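Local structure of ketosynthase (Streptomyces sp. MSC090213JE08, 6KXD) at residues 101-106 / 239-244; 114-119 / 201-206; 124-127 / 131-134; 293-298 / 318-323; 347-352 / 386-391. The protein probably catalyses the decarboxylative condensation of malonyl-ACP with an acyl-ACP to give a 3-oxoacyl-ACP, as the ketosynthase partner in the ishigamide ketosynthase/chain length factor pair. One frame throughout, in Å; residues are numbered along the deposited sequence.

Interaction 1 of 5, residues 101-106 / 239-244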
# COMPACT_ATOMS: atom_id res chain seq x y z
N GLY A 101 4.81 21.89 8.47
CA GLY A 101 4.22 21.65 9.81
C GLY A 101 2.81 22.21 9.89
O GLY A 101 1.98 21.69 10.64
N GLU A 102 2.56 23.25 9.08
CA GLU A 102 1.34 24.06 9.06
C GLU A 102 0.26 23.40 8.20
O GLU A 102 -0.91 23.76 8.32
CB GLU A 102 1.62 25.46 8.48
CG GLU A 102 2.05 26.50 9.50
CD GLU A 102 1.25 26.49 10.80
OE1 GLU A 102 1.59 25.68 11.69
OE2 GLU A 102 0.29 27.27 10.90
N ARG A 103 0.65 22.46 7.34
CA ARG A 103 -0.23 21.97 6.31
C ARG A 103 -0.75 20.57 6.67
O ARG A 103 -0.00 19.70 7.14
CB ARG A 103 0.46 22.02 4.95
CG ARG A 103 -0.04 23.15 4.06
CD ARG A 103 1.06 23.86 3.30
NE ARG A 103 0.57 24.04 1.95
CZ ARG A 103 1.33 24.00 0.87
NH1 ARG A 103 2.60 24.36 0.94
NH2 ARG A 103 0.83 23.56 -0.27
N GLN A 104 -2.05 20.39 6.46
CA GLN A 104 -2.61 19.06 6.42
C GLN A 104 -2.13 18.45 5.10
O GLN A 104 -2.22 19.07 4.06
CB GLN A 104 -4.13 19.04 6.52
CG GLN A 104 -4.66 17.62 6.65
CD GLN A 104 -6.17 17.49 6.64
OE1 GLN A 104 -6.89 18.41 7.00
NE2 GLN A 104 -6.64 16.32 6.22
N ALA A 105 -1.62 17.23 5.15
CA ALA A 105 -0.97 16.70 3.96
C ALA A 105 -1.19 15.21 3.92
O ALA A 105 -1.48 14.56 4.96
CB ALA A 105 0.51 17.02 4.02
N VAL A 106 -1.03 14.68 2.71
CA VAL A 106 -1.00 13.29 2.54
C VAL A 106 0.46 12.94 2.20
O VAL A 106 1.06 13.60 1.38
CB VAL A 106 -2.01 12.83 1.48
CG1 VAL A 106 -1.72 11.43 0.97
CG2 VAL A 106 -3.43 12.91 2.01
N VAL A 239 6.36 16.08 -4.92
CA VAL A 239 5.48 17.02 -4.25
C VAL A 239 4.35 17.38 -5.21
O VAL A 239 4.60 17.97 -6.29
CB VAL A 239 6.22 18.27 -3.75
CG1 VAL A 239 5.27 19.18 -2.98
CG2 VAL A 239 7.43 17.90 -2.90
N LEU A 240 3.11 17.03 -4.81
CA LEU A 240 1.92 17.42 -5.47
C LEU A 240 1.29 18.55 -4.66
O LEU A 240 1.29 18.49 -3.43
CB LEU A 240 0.91 16.27 -5.53
CG LEU A 240 1.12 15.25 -6.64
CD1 LEU A 240 2.39 14.45 -6.41
CD2 LEU A 240 -0.08 14.32 -6.73
N GLU A 241 0.71 19.52 -5.36
CA GLU A 241 0.12 20.69 -4.73
C GLU A 241 -1.06 21.18 -5.55
O GLU A 241 -1.03 21.04 -6.77
CB GLU A 241 1.13 21.84 -4.68
CG GLU A 241 2.05 21.80 -3.48
CD GLU A 241 2.90 23.06 -3.34
OE1 GLU A 241 4.09 23.00 -3.71
OE2 GLU A 241 2.36 24.09 -2.85
N SER A 242 -2.08 21.71 -4.89
CA SER A 242 -3.17 22.33 -5.65
C SER A 242 -2.54 23.45 -6.47
O SER A 242 -1.59 24.08 -6.02
CB SER A 242 -4.26 22.85 -4.76
OG SER A 242 -3.81 23.97 -4.02
N LEU A 243 -3.02 23.65 -7.71
CA LEU A 243 -2.54 24.80 -8.49
C LEU A 243 -2.65 26.09 -7.66
O LEU A 243 -1.72 26.88 -7.63
CB LEU A 243 -3.34 24.92 -9.79
CG LEU A 243 -2.93 26.11 -10.67
CD1 LEU A 243 -1.46 26.02 -11.03
CD2 LEU A 243 -3.79 26.17 -11.93
N GLU A 244 -3.79 26.28 -6.99
CA GLU A 244 -4.03 27.44 -6.13
C GLU A 244 -2.85 27.67 -5.19
O GLU A 244 -2.36 28.77 -5.08
CB GLU A 244 -5.23 27.22 -5.22
CG GLU A 244 -6.58 27.57 -5.80
CD GLU A 244 -7.70 27.10 -4.90
OE1 GLU A 244 -8.21 27.92 -4.11
OE2 GLU A 244 -8.05 25.89 -4.97

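Interaction 2 of 5, residues 114-119 / 201-206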
# COMPACT_ATOMS: atom_id res chain seq x y z
N GLY A 114 9.48 -3.28 0.89
CA GLY A 114 9.74 -2.60 2.16
C GLY A 114 11.11 -3.00 2.68
O GLY A 114 12.07 -3.08 1.88
N GLU A 115 11.18 -3.29 3.98
CA GLU A 115 12.47 -3.64 4.63
C GLU A 115 12.63 -5.16 4.63
O GLU A 115 12.94 -5.77 5.64
CB GLU A 115 12.51 -3.08 6.04
CG GLU A 115 12.30 -1.58 6.07
CD GLU A 115 13.21 -0.66 5.28
OE1 GLU A 115 13.07 0.59 5.51
OE2 GLU A 115 14.04 -1.13 4.42
N SER A 116 12.38 -5.78 3.47
CA SER A 116 12.51 -7.22 3.43
C SER A 116 13.97 -7.66 3.68
O SER A 116 14.19 -8.76 4.14
CB SER A 116 11.94 -7.76 2.14
OG SER A 116 10.50 -7.84 2.25
N HIS A 117 14.93 -6.80 3.40
CA HIS A 117 16.32 -7.06 3.75
C HIS A 117 16.47 -7.23 5.26
O HIS A 117 17.13 -8.14 5.70
CB HIS A 117 17.26 -5.99 3.20
CG HIS A 117 18.67 -6.22 3.63
ND1 HIS A 117 19.39 -7.34 3.22
CD2 HIS A 117 19.48 -5.50 4.43
CE1 HIS A 117 20.60 -7.28 3.74
NE2 HIS A 117 20.67 -6.18 4.52
N ASP A 118 15.88 -6.31 6.05
CA ASP A 118 15.85 -6.41 7.50
C ASP A 118 15.20 -7.72 7.93
O ASP A 118 15.61 -8.32 8.90
CB ASP A 118 15.19 -5.18 8.14
CG ASP A 118 16.02 -3.93 7.99
OD1 ASP A 118 17.24 -4.07 7.88
OD2 ASP A 118 15.44 -2.83 8.00
N ILE A 119 14.11 -8.15 7.24
CA ILE A 119 13.46 -9.40 7.60
C ILE A 119 14.49 -10.54 7.43
O ILE A 119 14.57 -11.42 8.30
CB ILE A 119 12.19 -9.67 6.77
CG1 ILE A 119 11.12 -8.61 7.09
CG2 ILE A 119 11.65 -11.06 7.00
CD1 ILE A 119 9.84 -8.77 6.29
N CYS A 201 17.12 -6.55 -2.01
CA CYS A 201 17.13 -7.55 -0.99
C CYS A 201 17.23 -8.93 -1.63
O CYS A 201 16.93 -9.12 -2.80
CB CYS A 201 15.90 -7.50 -0.09
SG CYS A 201 14.35 -7.64 -1.04
N ARG A 202 17.60 -9.88 -0.78
CA ARG A 202 17.73 -11.26 -1.19
C ARG A 202 16.35 -11.81 -1.60
O ARG A 202 16.25 -12.52 -2.59
CB ARG A 202 18.36 -12.02 -0.04
CG ARG A 202 18.42 -13.52 -0.23
CD ARG A 202 18.90 -14.11 1.07
NE ARG A 202 19.17 -15.53 0.92
CZ ARG A 202 20.38 -16.08 0.93
NH1 ARG A 202 21.46 -15.32 0.84
NH2 ARG A 202 20.48 -17.38 1.09
N LYS A 203 15.29 -11.43 -0.87
CA LYS A 203 13.95 -11.93 -1.18
C LYS A 203 13.64 -11.69 -2.67
O LYS A 203 13.24 -12.63 -3.39
CB LYS A 203 12.89 -11.31 -0.26
CG LYS A 203 11.44 -11.63 -0.63
CD LYS A 203 10.48 -10.52 -0.22
CE LYS A 203 9.05 -10.70 -0.71
NZ LYS A 203 8.20 -9.57 -0.26
N ALA A 204 13.79 -10.44 -3.14
CA ALA A 204 13.40 -10.05 -4.51
C ALA A 204 14.31 -10.72 -5.54
O ALA A 204 13.86 -11.14 -6.59
CB ALA A 204 13.43 -8.55 -4.69
N PHE A 205 15.60 -10.75 -5.25
CA PHE A 205 16.60 -11.36 -6.13
C PHE A 205 16.25 -12.83 -6.35
O PHE A 205 16.14 -13.30 -7.49
CB PHE A 205 17.97 -11.20 -5.49
CG PHE A 205 19.09 -11.39 -6.47
CD1 PHE A 205 19.16 -10.62 -7.61
CD2 PHE A 205 20.05 -12.35 -6.26
CE1 PHE A 205 20.20 -10.77 -8.51
CE2 PHE A 205 21.08 -12.52 -7.18
CZ PHE A 205 21.16 -11.72 -8.28
N ALA A 206 16.05 -13.54 -5.24
CA ALA A 206 15.73 -14.96 -5.24
C ALA A 206 14.37 -15.23 -5.88
O ALA A 206 14.21 -16.19 -6.64
CB ALA A 206 15.77 -15.50 -3.86
O HOH W 1 15.53 -10.16 1.81
O HOH W 2 7.92 -8.73 2.53
O HOH W 3 18.17 -9.49 1.99

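Interaction 3 of 5, residues 124-127 / 131-134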
# COMPACT_ATOMS: atom_id res chain seq x y z
N GLU A 124 18.45 -14.53 9.62
CA GLU A 124 19.89 -14.84 9.75
C GLU A 124 20.27 -14.92 11.23
O GLU A 124 20.99 -15.82 11.63
CB GLU A 124 20.79 -13.78 9.11
CG GLU A 124 20.72 -13.70 7.59
CD GLU A 124 21.70 -12.71 6.99
OE1 GLU A 124 22.51 -12.14 7.76
OE2 GLU A 124 21.66 -12.49 5.75
N GLN A 125 19.74 -13.99 12.04
CA GLN A 125 20.12 -13.93 13.46
C GLN A 125 19.54 -15.16 14.17
O GLN A 125 20.23 -15.80 14.99
CB GLN A 125 19.72 -12.60 14.08
CG GLN A 125 20.34 -11.40 13.38
CD GLN A 125 19.72 -10.09 13.82
OE1 GLN A 125 18.60 -10.09 14.33
NE2 GLN A 125 20.43 -8.99 13.60
N GLU A 126 18.31 -15.53 13.82
CA GLU A 126 17.66 -16.66 14.41
C GLU A 126 18.39 -17.94 13.96
O GLU A 126 18.65 -18.82 14.77
CB GLU A 126 16.19 -16.76 14.00
CG GLU A 126 15.42 -17.78 14.80
CD GLU A 126 14.91 -18.99 14.04
OE1 GLU A 126 15.67 -19.56 13.24
OE2 GLU A 126 13.73 -19.35 14.27
N LEU A 127 18.75 -17.99 12.68
CA LEU A 127 19.37 -19.19 12.09
C LEU A 127 20.79 -19.38 12.65
O LEU A 127 21.14 -20.48 13.03
CB LEU A 127 19.36 -19.09 10.56
CG LEU A 127 18.04 -19.50 9.92
CD1 LEU A 127 17.94 -19.04 8.48
CD2 LEU A 127 17.83 -21.00 10.02
N ASP A 131 17.95 -19.81 17.58
CA ASP A 131 17.22 -19.28 18.73
C ASP A 131 16.50 -17.99 18.33
O ASP A 131 17.17 -17.01 17.97
CB ASP A 131 18.15 -19.01 19.91
CG ASP A 131 17.46 -18.68 21.23
OD1 ASP A 131 16.21 -18.79 21.32
OD2 ASP A 131 18.19 -18.33 22.19
N PRO A 132 15.15 -17.94 18.40
CA PRO A 132 14.40 -16.74 18.04
C PRO A 132 14.84 -15.50 18.85
O PRO A 132 14.82 -14.41 18.34
CB PRO A 132 12.94 -17.12 18.33
CG PRO A 132 12.92 -18.63 18.23
CD PRO A 132 14.26 -19.05 18.81
N GLU A 133 15.30 -15.72 20.08
CA GLU A 133 15.60 -14.66 21.03
C GLU A 133 16.87 -13.89 20.62
O GLU A 133 17.16 -12.86 21.20
CB GLU A 133 15.73 -15.27 22.43
CG GLU A 133 14.54 -16.13 22.84
CD GLU A 133 13.31 -15.35 23.30
OE1 GLU A 133 13.40 -14.12 23.34
OE2 GLU A 133 12.28 -16.00 23.63
N ALA A 134 17.62 -14.38 19.63
CA ALA A 134 18.81 -13.69 19.10
C ALA A 134 18.42 -12.53 18.16
O ALA A 134 19.24 -11.74 17.74
CB ALA A 134 19.66 -14.69 18.36

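Interaction 4 of 5, residues 293-298 / 318-323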
# COMPACT_ATOMS: atom_id res chain seq x y z
N GLU A 293 -4.35 10.68 -29.28
CA GLU A 293 -3.56 11.58 -30.18
C GLU A 293 -2.58 12.46 -29.38
O GLU A 293 -1.47 12.70 -29.84
CB GLU A 293 -4.45 12.53 -31.00
CG GLU A 293 -5.20 11.85 -32.13
CD GLU A 293 -6.47 11.15 -31.68
OE1 GLU A 293 -7.42 11.86 -31.33
OE2 GLU A 293 -6.48 9.90 -31.63
N GLU A 294 -3.03 12.97 -28.23
CA GLU A 294 -2.33 14.04 -27.54
C GLU A 294 -1.17 13.48 -26.70
O GLU A 294 -0.42 14.25 -26.12
CB GLU A 294 -3.25 14.84 -26.61
CG GLU A 294 -4.56 15.30 -27.22
CD GLU A 294 -5.36 16.14 -26.25
OE1 GLU A 294 -4.85 17.19 -25.82
OE2 GLU A 294 -6.48 15.74 -25.88
N ILE A 295 -1.04 12.16 -26.62
CA ILE A 295 0.05 11.55 -25.84
C ILE A 295 1.35 11.56 -26.65
O ILE A 295 1.44 10.98 -27.73
CB ILE A 295 -0.33 10.13 -25.37
CG1 ILE A 295 -1.56 10.14 -24.45
CG2 ILE A 295 0.90 9.46 -24.74
CD1 ILE A 295 -1.41 10.95 -23.18
N ASP A 296 2.37 12.21 -26.09
CA ASP A 296 3.65 12.38 -26.76
C ASP A 296 4.50 11.12 -26.63
O ASP A 296 5.12 10.72 -27.58
CB ASP A 296 4.34 13.65 -26.25
CG ASP A 296 3.49 14.83 -26.67
OD1 ASP A 296 3.11 14.85 -27.87
OD2 ASP A 296 3.13 15.65 -25.80
N PHE A 297 4.52 10.50 -25.44
CA PHE A 297 5.10 9.17 -25.31
C PHE A 297 4.51 8.48 -24.07
O PHE A 297 3.92 9.10 -23.21
CB PHE A 297 6.64 9.21 -25.30
CG PHE A 297 7.30 9.65 -24.02
CD1 PHE A 297 7.44 11.00 -23.73
CD2 PHE A 297 7.71 8.73 -23.07
CE1 PHE A 297 8.03 11.41 -22.55
CE2 PHE A 297 8.28 9.14 -21.87
CZ PHE A 297 8.47 10.48 -21.63
N ILE A 298 4.65 7.16 -24.08
CA ILE A 298 4.33 6.30 -22.98
C ILE A 298 5.64 5.92 -22.33
O ILE A 298 6.57 5.45 -23.02
CB ILE A 298 3.56 5.07 -23.47
CG1 ILE A 298 2.27 5.48 -24.17
CG2 ILE A 298 3.34 4.08 -22.32
CD1 ILE A 298 1.66 4.42 -25.07
N ASP A 318 -3.88 -1.98 -28.58
CA ASP A 318 -5.33 -2.02 -28.44
C ASP A 318 -5.90 -0.61 -28.26
O ASP A 318 -6.91 -0.28 -28.86
CB ASP A 318 -5.83 -2.82 -27.24
CG ASP A 318 -5.82 -4.31 -27.45
OD1 ASP A 318 -5.60 -4.74 -28.61
OD2 ASP A 318 -6.02 -5.03 -26.45
N VAL A 319 -5.27 0.19 -27.39
CA VAL A 319 -5.84 1.42 -27.02
C VAL A 319 -5.59 2.49 -28.10
O VAL A 319 -6.41 3.36 -28.31
CB VAL A 319 -5.29 1.90 -25.66
CG1 VAL A 319 -5.61 3.36 -25.42
CG2 VAL A 319 -5.80 1.01 -24.53
N TYR A 320 -4.41 2.46 -28.69
CA TYR A 320 -3.96 3.57 -29.52
C TYR A 320 -4.17 3.27 -31.00
O TYR A 320 -3.95 4.15 -31.80
CB TYR A 320 -2.49 3.88 -29.25
CG TYR A 320 -2.28 4.65 -27.98
CD1 TYR A 320 -2.31 6.04 -27.98
CD2 TYR A 320 -2.13 4.01 -26.76
CE1 TYR A 320 -2.15 6.77 -26.82
CE2 TYR A 320 -1.96 4.72 -25.59
CZ TYR A 320 -1.98 6.10 -25.62
OH TYR A 320 -1.82 6.85 -24.49
N GLY A 321 -4.57 2.04 -31.31
CA GLY A 321 -4.45 1.52 -32.67
C GLY A 321 -3.00 1.26 -33.02
O GLY A 321 -2.09 1.31 -32.17
N ASP A 322 -2.76 1.04 -34.31
CA ASP A 322 -1.56 0.41 -34.80
C ASP A 322 -0.45 1.46 -35.03
O ASP A 322 0.69 1.08 -35.33
CB ASP A 322 -1.93 -0.49 -35.99
CG ASP A 322 -2.89 -1.61 -35.58
OD1 ASP A 322 -2.70 -2.19 -34.50
OD2 ASP A 322 -3.84 -1.90 -36.34
N ALA A 323 -0.77 2.74 -34.80
CA ALA A 323 0.25 3.82 -34.66
C ALA A 323 0.27 4.39 -33.23
O ALA A 323 0.02 5.58 -33.01
CB ALA A 323 -0.02 4.91 -35.67

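Interaction 5 of 5, residues 347-352 / 386-391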
# COMPACT_ATOMS: atom_id res chain seq x y z
N ILE A 347 8.69 10.64 -12.27
CA ILE A 347 9.59 11.77 -12.21
C ILE A 347 10.26 11.94 -13.59
O ILE A 347 10.31 13.04 -14.12
CB ILE A 347 10.60 11.64 -11.07
CG1 ILE A 347 9.88 11.71 -9.72
CG2 ILE A 347 11.67 12.74 -11.16
CD1 ILE A 347 10.77 11.37 -8.55
N ALA A 348 10.71 10.82 -14.16
CA ALA A 348 11.29 10.80 -15.49
C ALA A 348 10.33 11.45 -16.49
O ALA A 348 10.73 12.31 -17.30
CB ALA A 348 11.66 9.40 -15.86
N CYS A 349 9.03 11.13 -16.36
CA CYS A 349 7.97 11.69 -17.18
C CYS A 349 7.81 13.19 -16.97
O CYS A 349 7.58 13.93 -17.95
CB CYS A 349 6.63 11.02 -16.92
SG CYS A 349 6.61 9.36 -17.62
N GLY A 350 7.89 13.63 -15.72
CA GLY A 350 7.75 15.02 -15.46
C GLY A 350 8.94 15.78 -16.01
O GLY A 350 8.80 16.90 -16.50
N LEU A 351 10.12 15.19 -15.88
CA LEU A 351 11.38 15.81 -16.30
C LEU A 351 11.44 15.84 -17.83
O LEU A 351 11.96 16.80 -18.45
CB LEU A 351 12.52 15.00 -15.70
CG LEU A 351 12.77 15.21 -14.22
CD1 LEU A 351 13.83 14.26 -13.70
CD2 LEU A 351 13.14 16.67 -13.93
N ALA A 352 10.88 14.79 -18.44
CA ALA A 352 10.80 14.67 -19.88
C ALA A 352 9.95 15.81 -20.40
O ALA A 352 10.35 16.43 -21.40
CB ALA A 352 10.23 13.34 -20.30
N ARG A 386 4.48 17.37 -24.32
CA ARG A 386 3.50 18.14 -23.57
C ARG A 386 2.72 17.21 -22.61
O ARG A 386 2.34 17.66 -21.55
CB ARG A 386 2.56 18.90 -24.51
CG ARG A 386 3.23 19.95 -25.39
CD ARG A 386 2.44 20.21 -26.67
NE ARG A 386 2.40 19.04 -27.56
CZ ARG A 386 1.51 18.83 -28.53
NH1 ARG A 386 0.63 19.76 -28.84
NH2 ARG A 386 1.49 17.67 -29.18
N ILE A 387 2.45 15.96 -23.01
CA ILE A 387 1.60 15.04 -22.26
C ILE A 387 2.23 13.65 -22.31
O ILE A 387 2.62 13.18 -23.39
CB ILE A 387 0.15 15.06 -22.80
CG1 ILE A 387 -0.43 16.49 -22.80
CG2 ILE A 387 -0.74 14.09 -22.03
CD1 ILE A 387 -1.87 16.59 -23.24
N VAL A 388 2.37 13.02 -21.14
CA VAL A 388 3.06 11.76 -21.04
C VAL A 388 2.22 10.79 -20.19
O VAL A 388 1.59 11.18 -19.25
CB VAL A 388 4.47 11.93 -20.46
CG1 VAL A 388 5.21 10.61 -20.40
CG2 VAL A 388 5.29 12.96 -21.22
N GLN A 389 2.18 9.54 -20.64
CA GLN A 389 1.56 8.44 -19.93
C GLN A 389 2.66 7.61 -19.26
O GLN A 389 3.66 7.24 -19.85
CB GLN A 389 0.68 7.64 -20.89
CG GLN A 389 0.19 6.32 -20.32
CD GLN A 389 -0.61 5.59 -21.38
OE1 GLN A 389 -1.36 6.19 -22.13
NE2 GLN A 389 -0.45 4.28 -21.43
N ASN A 390 2.47 7.35 -17.97
CA ASN A 390 3.36 6.49 -17.25
C ASN A 390 2.58 5.26 -16.79
O ASN A 390 1.71 5.37 -15.94
CB ASN A 390 3.92 7.21 -16.03
CG ASN A 390 4.95 6.43 -15.25
OD1 ASN A 390 5.91 5.91 -15.83
ND2 ASN A 390 4.78 6.38 -13.93
N ASN A 391 2.98 4.10 -17.32
CA ASN A 391 2.36 2.86 -17.09
C ASN A 391 3.02 2.14 -15.92
O ASN A 391 4.22 2.24 -15.66
CB ASN A 391 2.46 1.89 -18.26
CG ASN A 391 1.61 2.27 -19.45
OD1 ASN A 391 0.90 3.28 -19.45
ND2 ASN A 391 1.66 1.44 -20.48

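Interaction 1 of 5, residues 101-106 / 239-244
Arg103 and Glu241 meet at about a right angle, in a salt bridge that spans part of the mixed sheet of the thiolase fold. Arg103 lies just ahead of strand 105-110 and Glu241 near the end of strand 234-242; both strands pair with 191-198, so the bridge links the lead-in to one neighbour of that strand with the end of the other. Contact between the segments rests on this one pair, a compact example of how a single long side chain can reach past an intervening strand.

Only one arm of the guanidinium does the gripping: Arg103 NH2 donates to Glu241 OE2 at 3.0 Å, fairly straight at 161°. The carboxylate lies at the guanidinium edge, but the two planes are turned 56° apart. This rules out the flat, two-pronged pairing of the groups, and Arg103 NH1 stays 3.8 Å from Glu241 OE2. The arginine arrives with bends at its second and third torsions, whereas the glutamate runs extended beyond CG.

The carboxylate is buried and has further partners. Glu241 OE1 pairs with Arg249, its stronger partner, and with Thr13, so the negative charge is probably shared by two arginines. Glu241 OE2 also bonds to Ser245 OG, while Arg103 NH2 meets Glu241 OE2 from above the carboxylate plane, 44° out of it.

Interaction 2 of 5, residues 114-119 / 201-206
With SG tucked between its backbone N and carbonyl carbon (chi1 56°), Cys201 faces both its own helix and Ser116 of the opposite segment. The sulfur accepts from Ala204 N at 3.5 Å, capping the first turn of helix 202-210, and comes within 4.0 Å of Ser116 CB. Ser116 in turn swings OG beside its own backbone N (chi1 -80°), which lays the hydroxyl against the aliphatic part of Lys203, OG to CD 3.6 Å. The lysine runs extended alongside, while Cys201 CB packs against His117 N at 3.7 Å.

The general theme is two helix starts brought face to face. Helices 116-129 and 202-210 follow strands 105-110 and 191-198, parallel neighbours in the central sheet of this thiolase-type fold, and their first turns approach each other. Amide N-H groups at a helix start lack a carbonyl from a preceding turn, and here water takes that role. Water 3 accepts from Arg202 N at 2.9 Å and lies in plane at the edge of the His117 ring, 2.8 Å from ND1. Water 1 accepts from Lys203 N and makes a weak bond to Ser116 O. Water 2 donates to Ser116 OG at 2.7 Å and accepts from Lys203 NZ at 2.9 Å.

Asp113 grips both polar ends as well, its carboxylate in a salt bridge with Lys203 NZ and its carbonyl bonded to Ser116 OG. The Arg202 side chain leads away to a cation-pi contact with Tyr136 of the other chain.

Interaction 3 of 5, residues 124-127 / 131-134
Gln125 and Glu126 carry the helix side of a tight reversal, in which the chain leaving helix 116-129 doubles back onto its last turns. Gln125 comes first. Its carbonyl oxygen touches the methyl of Ala134, O to CB 3.6 Å, and its own CB faces Ala134 O at 3.8 Å, so that the two residues touch through one backbone oxygen and one CB each. The side chain runs extended beyond CG, carrying OE1 past Ala134 O, and Gln125 OE1 accepts from Asp136 N.

Glu126 follows with the largest share of the contact. Its carbonyl oxygen accepts from Asp131 N at 3.1 Å, with the donor in the carbonyl plane and on a lone pair (C=O...N angle 142°). This link from residue i to i+5, instead of the helical i+4, illustrates how a helix end can hold the chain that departs from it. The side chain starts anti to the backbone N (chi1 -169°), laying CG against Pro132 CA at 3.6 Å; the bend at its second torsion (-114°) then turns the carboxylate, whose OE2 lies loosely by Pro132 CG. The carboxylate's strongest partner is Arg133 of the other chain, a salt bridge through OE1.

Across the turn, Ala134 N bonds back to Asp131 O at 3.1 Å, which fixes the short 3-10 segment 132-134. The whole reversal is a surface feature, its centre about 33 Å from the centre of the chain, joining helix 116-129 to helix 137-140, and the other chain packs against it through Trp214 of that chain on Pro132 and Glu133.

Interaction 4 of 5, residues 293-298 / 318-323
The ring of Tyr320 receives two isoleucines obliquely, Ile295 near CE1 and Ile298 near CE2. They belong to a beta-alpha-beta unit: strand 297-299, helix 306-320 and strand 326-328, with the two strands parallel neighbours in the sheet. Here the last turn of the helix sends an aromatic side chain back to the start of the first strand.

With chi1 at -78°, Tyr320 CG lies beside the backbone N, and the ring reaches from the helix end to the residues that open that strand. Ile298 approaches from the opposite direction, bringing its terminal methyl to the ring, CD1 to CE2 3.7 Å. Ile295 instead crosses the tyrosine at about a right angle and offers its branch point, CB to CE1 4.1 Å. Directly after the tyrosine, Gly321 leaves helical geometry with a positive phi (71°) that suits glycine.

The hydroxyl of Tyr320 bonds to Gln389 OE1, on the neighbouring strand 387-394, while Ile295 packs around the hydroxyl oxygen, with CG1 3.3 Å from Tyr320 OH.

Interaction 5 of 5, residues 347-352 / 386-391
Val388 is where segment 386-391 first meets Cys349 of helix 347-352. CG1 stands anti to the backbone N (chi1 -178°), which directs that methyl onto the cysteine sulfur at 3.4 Å from SG. This is close for a carbon and a sulfur, and Cys349 CB lies against the same methyl at 3.8 Å. The other branch of Val388, CG2, lies more loosely, 4.1 Å from Cys349 O.

Gln389 turns to the other face of the strand, as alternation requires. NE2 donates to Asn391 OD1 at 2.6 Å, using a lone pair of OD1 in the plane of its amide, and the bond is nearly straight at 163°. With OE1 already engaged by Tyr320, both ends of the Gln389 amide are held.

Asn390 returns to the helix side, setting CB 3.8 Å from Cys349 SG, with OD1 at 3.9 Å from that sulfur. Its amide is buried yet well supplied: ND2 bonds to Asn174 OD1 and Ser342 O, and OD1 to Ser299 OG. The sulfur is thus wedged between alternate residues of one strand face. Asn391 then points back to the Gln389 side, and its ND2 reaches Glu312.

Helix 347-352 and strand 387-391 run nearly antiparallel, at 169°, their axes approaching to 8.6 Å. A buried helix laid along a central strand, with other helices on the strand's far face, is consistent with the layered alpha-beta-alpha-beta-alpha architecture of the thiolase fold.

How the interactions relate
Along the chain, interactions 2 and 3 fall within the span that interaction 1 closes, and interactions 4 and 5 come later in series. Interactions 1, 4 and 5 all reach the large mixed sheet. Interactions 4 and 5 touch directly, with centres about 14 Å apart, through neighbouring strands 297-299 and 387-394; interaction 1 sits about 21 Å from interaction 5, between centres. Interactions 2 and 3 share helix 116-129, their centres about 17 Å apart, and lie on the opposite side of the chain's centre from interactions 4 and 5. Three of the contacts thus share one sheet, while helix 116-129 extends outward to where the other chain packs.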